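Local coordinates for extracellular solute-binding protein, family 1 (Bifidobacterium longum subsp. infantis ATCC 15697, PDB 3OMB) that probably serves as the extracellular solute-capturing component of an ABC-type transporter, in a family related to alginate-binding proteins, and carries a bound magnesium ion, at residues I169-L174 / Q323-P328; F221-P226 / G238-V243; D262-V267 / E505-Y510. All coordinates share one frame; numbering follows the deposited sequence.

Contact 1. Residues I169-L174 / Q323-P328; sequences INKAWL and QYIAMP
Gln323 meets Asn170 and Ala172 where strand 166-170, antiparallel partner of the edge strand 324-326 in a mixed sheet, turns into helix 171-177. Its backbone O accepts from Ala172 N at 3.1 Å, in the carbonyl plane on a lone pair, and weakly from Lys171 N. The side chain runs on extended past Ala172 CB, and its OE1 takes Asn170 ND2 at 3.0 Å with a nearly straight 166° N-H...O. A water donates to Gln323 OE1 at 2.6 Å while accepting from Trp173 NE1, whose indole packs beside the magnesium ligands Asn201 and Glu208. Asn170 is the N-cap of the helix, its OD1 accepting from Trp173 N at 2.9 Å, and with both ends engaged the amide is probably held against flipping. Tyr324 follows, turning one ring face to Asn170 CG with ring and amide planes 53° apart; its OH receives a weak bond from Asn170 ND2 and gains a stronger partner in Thr305 O. Ile325 forms a hydrogen-bonded antiparallel pair with Ile169, Ile169 N to Ile325 O measuring 2.9 Å and Ile325 N to Ile169 O 3.0 Å. Beyond it Met327, a selenomethionine, brings SE to 3.7 Å from Ile169 CG2.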
loop_
_atom_site.group_PDB
_atom_site.type_symbol
_atom_site.label_atom_id
_atom_site.label_comp_id
_atom_site.label_asym_id
_atom_site.label_seq_id
_atom_site.Cartn_x
_atom_site.Cartn_y
_atom_site.Cartn_z
ATOM N N ILE A 169 15.781 -12.950 0.606
ATOM C CA ILE A 169 17.207 -13.304 0.637
ATOM C C ILE A 169 17.512 -14.431 -0.328
ATOM O O ILE A 169 16.659 -15.320 -0.548
ATOM C CB ILE A 169 17.697 -13.645 2.065
ATOM C CG1 ILE A 169 19.218 -13.896 2.049
ATOM C CG2 ILE A 169 16.936 -14.852 2.661
ATOM C CD1 ILE A 169 19.875 -13.752 3.403
ATOM N N ASN A 170 18.707 -14.381 -0.930
ATOM C CA ASN A 170 19.134 -15.437 -1.818
ATOM C C ASN A 170 19.549 -16.653 -0.997
ATOM O O ASN A 170 20.675 -16.732 -0.521
ATOM C CB ASN A 170 20.252 -14.988 -2.766
ATOM C CG ASN A 170 20.491 -15.986 -3.913
ATOM O OD1 ASN A 170 20.486 -17.186 -3.713
ATOM N ND2 ASN A 170 20.703 -15.472 -5.111
ATOM N N LYS A 171 18.606 -17.583 -0.866
ATOM C CA LYS A 171 18.757 -18.854 -0.174
ATOM C C LYS A 171 19.763 -19.818 -0.857
ATOM O O LYS A 171 20.492 -20.531 -0.184
ATOM C CB LYS A 171 17.354 -19.472 -0.070
ATOM C CG LYS A 171 17.214 -20.842 0.575
ATOM C CD LYS A 171 17.684 -20.899 2.008
ATOM C CE LYS A 171 17.363 -22.299 2.572
ATOM N NZ LYS A 171 17.879 -22.407 3.928
ATOM N N ALA A 172 19.839 -19.815 -2.187
ATOM C CA ALA A 172 20.877 -20.608 -2.870
ATOM C C ALA A 172 22.270 -20.151 -2.494
ATOM O O ALA A 172 23.165 -20.975 -2.356
ATOM C CB ALA A 172 20.704 -20.587 -4.411
ATOM N N TRP A 173 22.456 -18.835 -2.332
ATOM C CA TRP A 173 23.759 -18.292 -1.944
ATOM C C TRP A 173 24.089 -18.735 -0.539
ATOM O O TRP A 173 25.231 -19.069 -0.261
ATOM C CB TRP A 173 23.782 -16.767 -1.991
ATOM C CG TRP A 173 23.861 -16.165 -3.375
ATOM C CD1 TRP A 173 23.796 -16.823 -4.578
ATOM C CD2 TRP A 173 23.992 -14.780 -3.679
ATOM N NE1 TRP A 173 23.900 -15.929 -5.605
ATOM C CE2 TRP A 173 24.020 -14.663 -5.086
ATOM C CE3 TRP A 173 24.101 -13.617 -2.891
ATOM C CZ2 TRP A 173 24.146 -13.425 -5.734
ATOM C CZ3 TRP A 173 24.227 -12.390 -3.522
ATOM C CH2 TRP A 173 24.241 -12.296 -4.939
ATOM N N LEU A 174 23.103 -18.689 0.354
ATOM C CA LEU A 174 23.324 -19.149 1.726
ATOM C C LEU A 174 23.761 -20.623 1.726
ATOM O O LEU A 174 24.794 -20.981 2.337
ATOM C CB LEU A 174 22.078 -18.959 2.578
ATOM C CG LEU A 174 21.616 -17.531 2.898
ATOM C CD1 LEU A 174 20.186 -17.571 3.471
ATOM C CD2 LEU A 174 22.595 -16.816 3.890
ATOM N N GLN A 323 15.913 -19.121 -6.461
ATOM C CA GLN A 323 17.047 -18.885 -5.551
ATOM C C GLN A 323 16.651 -18.143 -4.257
ATOM O O GLN A 323 17.415 -18.142 -3.277
ATOM C CB GLN A 323 18.126 -18.085 -6.278
ATOM C CG GLN A 323 18.852 -18.901 -7.319
ATOM C CD GLN A 323 19.976 -18.152 -7.958
ATOM O OE1 GLN A 323 20.827 -17.583 -7.284
ATOM N NE2 GLN A 323 20.008 -18.169 -9.281
ATOM N N TYR A 324 15.462 -17.545 -4.247
ATOM C CA TYR A 324 15.110 -16.565 -3.213
ATOM C C TYR A 324 13.964 -17.023 -2.329
ATOM O O TYR A 324 13.052 -17.681 -2.820
ATOM C CB TYR A 324 14.735 -15.218 -3.871
ATOM C CG TYR A 324 15.927 -14.530 -4.479
ATOM C CD1 TYR A 324 16.330 -14.815 -5.789
ATOM C CD2 TYR A 324 16.679 -13.608 -3.724
ATOM C CE1 TYR A 324 17.468 -14.192 -6.346
ATOM C CE2 TYR A 324 17.794 -12.990 -4.253
ATOM C CZ TYR A 324 18.185 -13.273 -5.562
ATOM O OH TYR A 324 19.283 -12.639 -6.083
ATOM N N ILE A 325 14.013 -16.650 -1.043
ATOM C CA ILE A 325 12.897 -16.856 -0.106
ATOM C C ILE A 325 12.655 -15.582 0.690
ATOM O O ILE A 325 13.527 -14.712 0.754
ATOM C CB ILE A 325 13.150 -18.025 0.910
ATOM C CG1 ILE A 325 14.321 -17.704 1.870
ATOM C CG2 ILE A 325 13.317 -19.392 0.175
ATOM C CD1 ILE A 325 14.577 -18.815 2.956
ATOM N N ALA A 326 11.488 -15.474 1.319
ATOM C CA ALA A 326 11.286 -14.439 2.332
ATOM C C ALA A 326 11.872 -14.924 3.653
ATOM O O ALA A 326 11.792 -16.107 3.945
ATOM C CB ALA A 326 9.793 -14.090 2.470
HETATM N N MSE A 327 12.463 -14.023 4.439
HETATM C CA MSE A 327 13.022 -14.358 5.762
HETATM C C MSE A 327 12.400 -13.461 6.841
HETATM O O MSE A 327 12.080 -12.307 6.566
HETATM C CB MSE A 327 14.545 -14.162 5.789
HETATM C CG MSE A 327 14.977 -12.740 5.391
HETATM SE SE MSE A 327 16.889 -12.437 5.520
HETATM C CE MSE A 327 17.057 -12.339 7.445
ATOM N N PRO A 328 12.256 -13.978 8.074
ATOM C CA PRO A 328 11.846 -13.127 9.170
ATOM C C PRO A 328 12.899 -12.046 9.386
ATOM O O PRO A 328 14.091 -12.295 9.136
ATOM C CB PRO A 328 11.830 -14.080 10.370
ATOM C CG PRO A 328 11.723 -15.479 9.758
ATOM C CD PRO A 328 12.441 -15.392 8.479
HETATM O O HOH W 1 23.356 -17.363 -7.818
#

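Contact 2. Residues F221-P226 / G238-V243; sequences FTWYSP and GFNKGV
Phe239 and Trp223 carry this meeting of two loops, both in the irregular region between strands 209-211 and 248-251; the first loop folds into a type II beta turn from Thr222 to Ser225. The tight part is built on the Phe239 ring. Phe221 CB sits over one of its faces, a CH-pi contact with CB 3.8 Å from Phe239 CE1, whereas the two phenyl rings are slid apart and barely overlap. On the same side of the Phe239 ring Ser225 CB approaches CE2 at 4.0 Å, and Thr222 O comes within 3.8 Å of Phe239 CB, so the turn itself forms the wall against which the ring rests. A water lies 2.7 Å from Phe221 O and equally far from Phe239 O.

Toward Trp223, which is partly exposed, the packing passes from the Phe239 ring to the indole lying against Asn240. With CG anti to its carbonyl carbon (chi1 -80°), the indole swings across the second loop, and NE1 donates to Asn240 O at 2.8 Å; the bond is bent, 133° at the hydrogen, because that oxygen lies out of the ring plane. The Asn240 amide lies over the six-membered ring, the planes 27° apart, and is itself fixed by Gln165, Gly164 and Ser347. An alanine in place of Trp223 would probably leave Asn240 O without its indole donor and open a gap over this amide. At the outer end of the indole, CH2 stands 3.5 Å from Asn240 ND2.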
loop_
_atom_site.group_PDB
_atom_site.type_symbol
_atom_site.label_atom_id
_atom_site.label_comp_id
_atom_site.label_asym_id
_atom_site.label_seq_id
_atom_site.Cartn_x
_atom_site.Cartn_y
_atom_site.Cartn_z
ATOM N N PHE A 221 7.952 7.780 3.798
ATOM C CA PHE A 221 8.605 6.479 3.666
ATOM C C PHE A 221 7.846 5.579 2.674
ATOM O O PHE A 221 6.631 5.449 2.751
ATOM C CB PHE A 221 8.807 5.821 5.029
ATOM C CG PHE A 221 9.657 6.637 5.950
ATOM C CD1 PHE A 221 11.045 6.655 5.792
ATOM C CD2 PHE A 221 9.072 7.419 6.954
ATOM C CE1 PHE A 221 11.862 7.427 6.637
ATOM C CE2 PHE A 221 9.871 8.217 7.807
ATOM C CZ PHE A 221 11.274 8.215 7.648
ATOM N N THR A 222 8.582 4.985 1.740
ATOM C CA THR A 222 7.983 4.276 0.611
ATOM C C THR A 222 7.741 2.789 0.909
ATOM O O THR A 222 8.211 2.228 1.914
ATOM C CB THR A 222 8.938 4.288 -0.617
ATOM O OG1 THR A 222 10.122 3.536 -0.294
ATOM C CG2 THR A 222 9.350 5.684 -0.979
ATOM N N TRP A 223 7.035 2.149 -0.012
ATOM C CA TRP A 223 7.015 0.697 -0.065
ATOM C C TRP A 223 8.466 0.249 -0.125
ATOM O O TRP A 223 9.288 0.861 -0.813
ATOM C CB TRP A 223 6.238 0.196 -1.289
ATOM C CG TRP A 223 4.758 0.214 -1.090
ATOM C CD1 TRP A 223 3.993 1.308 -0.773
ATOM C CD2 TRP A 223 3.843 -0.896 -1.201
ATOM N NE1 TRP A 223 2.679 0.944 -0.686
ATOM C CE2 TRP A 223 2.553 -0.395 -0.943
ATOM C CE3 TRP A 223 3.993 -2.259 -1.495
ATOM C CZ2 TRP A 223 1.403 -1.210 -0.951
ATOM C CZ3 TRP A 223 2.852 -3.071 -1.506
ATOM C CH2 TRP A 223 1.571 -2.538 -1.222
ATOM N N TYR A 224 8.764 -0.791 0.642
ATOM C CA TYR A 224 10.050 -1.451 0.600
ATOM C C TYR A 224 11.149 -0.522 1.127
ATOM O O TYR A 224 12.327 -0.718 0.816
ATOM C CB TYR A 224 10.362 -2.039 -0.802
ATOM C CG TYR A 224 9.173 -2.708 -1.490
ATOM C CD1 TYR A 224 8.388 -3.671 -0.816
ATOM C CD2 TYR A 224 8.842 -2.405 -2.817
ATOM C CE1 TYR A 224 7.293 -4.278 -1.429
ATOM C CE2 TYR A 224 7.728 -3.025 -3.456
ATOM C CZ TYR A 224 6.980 -3.959 -2.742
ATOM O OH TYR A 224 5.901 -4.575 -3.316
ATOM N N SER A 225 10.765 0.471 1.933
ATOM C CA SER A 225 11.721 1.408 2.513
ATOM C C SER A 225 12.801 0.683 3.292
ATOM O O SER A 225 12.511 -0.329 3.966
ATOM C CB SER A 225 11.007 2.378 3.457
ATOM O OG SER A 225 11.937 3.246 4.094
ATOM N N PRO A 226 14.053 1.194 3.219
ATOM C CA PRO A 226 15.099 0.662 4.097
ATOM C C PRO A 226 14.739 0.758 5.583
ATOM O O PRO A 226 15.232 -0.052 6.383
ATOM C CB PRO A 226 16.338 1.530 3.779
ATOM C CG PRO A 226 15.844 2.687 2.965
ATOM C CD PRO A 226 14.573 2.230 2.296
ATOM N N GLY A 238 4.029 0.448 9.122
ATOM C CA GLY A 238 2.884 0.145 8.250
ATOM C C GLY A 238 3.016 0.889 6.950
ATOM O O GLY A 238 2.291 1.853 6.706
ATOM N N PHE A 239 3.969 0.463 6.125
ATOM C CA PHE A 239 4.335 1.232 4.942
ATOM C C PHE A 239 3.486 0.966 3.686
ATOM O O PHE A 239 3.793 1.528 2.651
ATOM C CB PHE A 239 5.827 1.064 4.605
ATOM C CG PHE A 239 6.799 1.624 5.664
ATOM C CD1 PHE A 239 6.482 2.756 6.429
ATOM C CD2 PHE A 239 8.047 1.035 5.842
ATOM C CE1 PHE A 239 7.385 3.270 7.397
ATOM C CE2 PHE A 239 8.968 1.552 6.793
ATOM C CZ PHE A 239 8.620 2.676 7.583
ATOM N N ASN A 240 2.454 0.121 3.741
ATOM C CA ASN A 240 1.540 0.014 2.583
ATOM C C ASN A 240 0.829 1.349 2.318
ATOM O O ASN A 240 0.701 1.766 1.171
ATOM C CB ASN A 240 0.452 -1.051 2.768
ATOM C CG ASN A 240 0.886 -2.465 2.337
ATOM O OD1 ASN A 240 2.004 -2.887 2.574
ATOM N ND2 ASN A 240 -0.045 -3.213 1.751
ATOM N N LYS A 241 0.347 1.987 3.385
ATOM C CA LYS A 241 -0.416 3.233 3.299
ATOM C C LYS A 241 -0.568 3.794 4.723
ATOM O O LYS A 241 -0.377 3.078 5.713
ATOM C CB LYS A 241 -1.815 2.975 2.708
ATOM C CG LYS A 241 -2.574 1.846 3.423
ATOM C CD LYS A 241 -3.943 1.600 2.812
ATOM C CE LYS A 241 -4.655 0.450 3.508
ATOM N NZ LYS A 241 -4.022 -0.884 3.153
ATOM N N GLY A 242 -0.903 5.076 4.806
ATOM C CA GLY A 242 -1.318 5.683 6.054
ATOM C C GLY A 242 -0.204 6.273 6.877
ATOM O O GLY A 242 0.868 6.567 6.388
ATOM N N VAL A 243 -0.479 6.408 8.152
ATOM C CA VAL A 243 0.290 7.239 9.066
ATOM C C VAL A 243 1.795 6.911 9.186
ATOM O O VAL A 243 2.617 7.824 9.294
ATOM C CB VAL A 243 -0.423 7.257 10.462
ATOM C CG1 VAL A 243 -0.464 5.848 11.064
ATOM C CG2 VAL A 243 0.228 8.213 11.397
HETATM O O HOH W 2 4.544 3.977 1.735
#

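Contact 3. Residues D262-V267 / E505-Y510; sequences DEYKEV and EEWDAY
Asp262 OD1 and Trp507 NE1 share one water, which donates to the carboxylate oxygen at 2.8 Å and accepts from the indole at 3.0 Å, lying in the plane of that ring. The bridge spans a helix-helix packing in which helices 262-276 and 503-516 run roughly antiparallel, 145° between the directions of the local segments. The axes of these segments come no nearer than 11.9 Å, a wide spacing filled by the large side chains of Tyr264, Lys265, Trp507 and Tyr510. Lys265, bent at its third and fourth torsions (chi3 58°), folds its aliphatic chain over one face of Trp507: CE lies 3.4 Å from the centroid of the five-membered ring, almost on its normal, as a CH-pi contact. From there Lys265 NZ makes a longer cation-pi approach, 4.8 Å from the same centroid and 21° off the normal. Tyr510 CD2 backs the opposite face, so the indole is sandwiched, while Tyr264 CD2 meets its edge at CH2, 4.0 Å away. Each tyrosine hydroxyl is bonded beyond the pair of segments, Tyr264 OH to Thr494 OG1 of helix 490-500 and Tyr510 OH to Leu259 O, which is likely to restrain both rings. Between them, Tyr510 OH lies 3.7 Å from Tyr264 CE2.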
loop_
_atom_site.group_PDB
_atom_site.type_symbol
_atom_site.label_atom_id
_atom_site.label_comp_id
_atom_site.label_asym_id
_atom_site.label_seq_id
_atom_site.Cartn_x
_atom_site.Cartn_y
_atom_site.Cartn_z
ATOM N N ASP A 262 15.584 6.784 19.465
ATOM C CA ASP A 262 16.880 6.078 19.483
ATOM C C ASP A 262 16.915 4.955 18.458
ATOM O O ASP A 262 17.941 4.709 17.843
ATOM C CB ASP A 262 17.213 5.504 20.886
ATOM C CG ASP A 262 17.578 6.594 21.905
ATOM O OD1 ASP A 262 17.650 7.799 21.540
ATOM O OD2 ASP A 262 17.808 6.238 23.090
ATOM N N GLU A 263 15.784 4.279 18.287
ATOM C CA GLU A 263 15.651 3.207 17.317
ATOM C C GLU A 263 15.952 3.618 15.881
ATOM O O GLU A 263 16.636 2.889 15.156
ATOM C CB GLU A 263 14.254 2.625 17.393
ATOM C CG GLU A 263 14.011 1.826 18.661
ATOM C CD GLU A 263 13.299 2.634 19.751
ATOM O OE1 GLU A 263 13.529 3.876 19.862
ATOM O OE2 GLU A 263 12.510 2.014 20.512
ATOM N N TYR A 264 15.423 4.777 15.468
ATOM C CA TYR A 264 15.693 5.336 14.154
ATOM C C TYR A 264 17.189 5.628 14.016
ATOM O O TYR A 264 17.800 5.268 13.009
ATOM C CB TYR A 264 14.905 6.619 14.003
ATOM C CG TYR A 264 14.857 7.213 12.623
ATOM C CD1 TYR A 264 14.201 6.565 11.578
ATOM C CD2 TYR A 264 15.417 8.463 12.374
ATOM C CE1 TYR A 264 14.122 7.141 10.305
ATOM C CE2 TYR A 264 15.342 9.044 11.111
ATOM C CZ TYR A 264 14.707 8.379 10.084
ATOM O OH TYR A 264 14.649 8.977 8.834
ATOM N N LYS A 265 17.772 6.257 15.041
ATOM C CA LYS A 265 19.227 6.467 15.096
ATOM C C LYS A 265 20.028 5.146 14.975
ATOM O O LYS A 265 21.003 5.076 14.224
ATOM C CB LYS A 265 19.620 7.247 16.367
ATOM C CG LYS A 265 21.145 7.283 16.642
ATOM C CD LYS A 265 21.642 8.526 17.472
ATOM C CE LYS A 265 20.966 8.661 18.840
ATOM N NZ LYS A 265 21.467 7.732 19.896
ATOM N N GLU A 266 19.627 4.108 15.712
ATOM C CA GLU A 266 20.336 2.806 15.599
ATOM C C GLU A 266 20.231 2.179 14.189
ATOM O O GLU A 266 21.217 1.625 13.674
ATOM C CB GLU A 266 19.878 1.792 16.668
ATOM C CG GLU A 266 20.337 2.081 18.093
ATOM C CD GLU A 266 21.822 2.474 18.215
ATOM O OE1 GLU A 266 22.710 1.712 17.750
ATOM O OE2 GLU A 266 22.099 3.557 18.790
ATOM N N VAL A 267 19.057 2.282 13.566
ATOM C CA VAL A 267 18.881 1.797 12.207
ATOM C C VAL A 267 19.856 2.529 11.277
ATOM O O VAL A 267 20.542 1.890 10.501
ATOM C CB VAL A 267 17.416 1.897 11.705
ATOM C CG1 VAL A 267 17.353 1.708 10.188
ATOM C CG2 VAL A 267 16.501 0.864 12.396
ATOM N N GLU A 505 26.997 13.147 16.654
ATOM C CA GLU A 505 27.202 14.574 16.872
ATOM C C GLU A 505 25.950 15.421 16.615
ATOM O O GLU A 505 25.630 16.314 17.401
ATOM C CB GLU A 505 28.351 15.058 15.978
ATOM C CG GLU A 505 28.349 16.557 15.650
ATOM C CD GLU A 505 29.593 16.985 14.877
ATOM O OE1 GLU A 505 29.481 17.221 13.656
ATOM O OE2 GLU A 505 30.684 17.065 15.487
ATOM N N GLU A 506 25.247 15.118 15.526
ATOM C CA GLU A 506 24.196 16.005 14.972
ATOM C C GLU A 506 22.771 15.672 15.423
ATOM O O GLU A 506 21.842 16.445 15.163
ATOM C CB GLU A 506 24.232 15.968 13.438
ATOM C CG GLU A 506 25.309 16.846 12.822
ATOM C CD GLU A 506 25.729 16.350 11.462
ATOM O OE1 GLU A 506 26.930 16.426 11.159
ATOM O OE2 GLU A 506 24.871 15.855 10.706
ATOM N N TRP A 507 22.624 14.519 16.068
ATOM C CA TRP A 507 21.326 13.986 16.483
ATOM C C TRP A 507 20.473 14.924 17.361
ATOM O O TRP A 507 19.316 15.209 17.021
ATOM C CB TRP A 507 21.528 12.662 17.206
ATOM C CG TRP A 507 20.247 12.002 17.590
ATOM C CD1 TRP A 507 19.762 11.827 18.854
ATOM C CD2 TRP A 507 19.298 11.403 16.708
ATOM N NE1 TRP A 507 18.560 11.169 18.813
ATOM C CE2 TRP A 507 18.258 10.890 17.503
ATOM C CE3 TRP A 507 19.226 11.249 15.313
ATOM C CZ2 TRP A 507 17.159 10.232 16.955
ATOM C CZ3 TRP A 507 18.133 10.590 14.773
ATOM C CH2 TRP A 507 17.120 10.088 15.591
ATOM N N ASP A 508 21.050 15.392 18.474
ATOM C CA ASP A 508 20.330 16.266 19.426
ATOM C C ASP A 508 19.768 17.528 18.791
ATOM O O ASP A 508 18.589 17.862 18.994
ATOM C CB ASP A 508 21.218 16.671 20.608
ATOM C CG ASP A 508 21.454 15.522 21.604
ATOM O OD1 ASP A 508 20.753 14.464 21.560
ATOM O OD2 ASP A 508 22.358 15.692 22.451
ATOM N N ALA A 509 20.605 18.244 18.045
ATOM C CA ALA A 509 20.144 19.447 17.357
ATOM C C ALA A 509 19.076 19.111 16.325
ATOM O O ALA A 509 18.109 19.834 16.192
ATOM C CB ALA A 509 21.295 20.206 16.724
ATOM N N TYR A 510 19.229 18.000 15.614
ATOM C CA TYR A 510 18.239 17.581 14.636
ATOM C C TYR A 510 16.887 17.335 15.312
ATOM O O TYR A 510 15.860 17.772 14.799
ATOM C CB TYR A 510 18.731 16.350 13.877
ATOM C CG TYR A 510 17.662 15.401 13.352
ATOM C CD1 TYR A 510 17.124 15.544 12.075
ATOM C CD2 TYR A 510 17.234 14.325 14.124
ATOM C CE1 TYR A 510 16.152 14.629 11.584
ATOM C CE2 TYR A 510 16.281 13.422 13.659
ATOM C CZ TYR A 510 15.739 13.570 12.392
ATOM O OH TYR A 510 14.783 12.643 11.968
HETATM O O HOH W 3 16.470 10.132 20.635
#

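Following the chain from the N terminus, residues 169-174 come first and wait for 323-328, so contact 1 closes a long loop and sets an edge strand on its sheet near the magnesium site. Contact 2 nests wholly inside that loop, joining 221-226 to 238-243 across only eleven intervening residues. Contact 3 begins after contact 2 has closed, but its partner arrives only at 505-510, beyond contact 1; contacts 1 and 3 therefore cross, and the late helix 503-516 is tied back to helix 262-276. Contacts 2 and 3 touch through Phe221 CZ and Tyr264 OH, 3.7 Å apart, whereas contact 1 touches neither, its nearest atoms being about 11 Å from contact 2 and about 14 Å from contact 3.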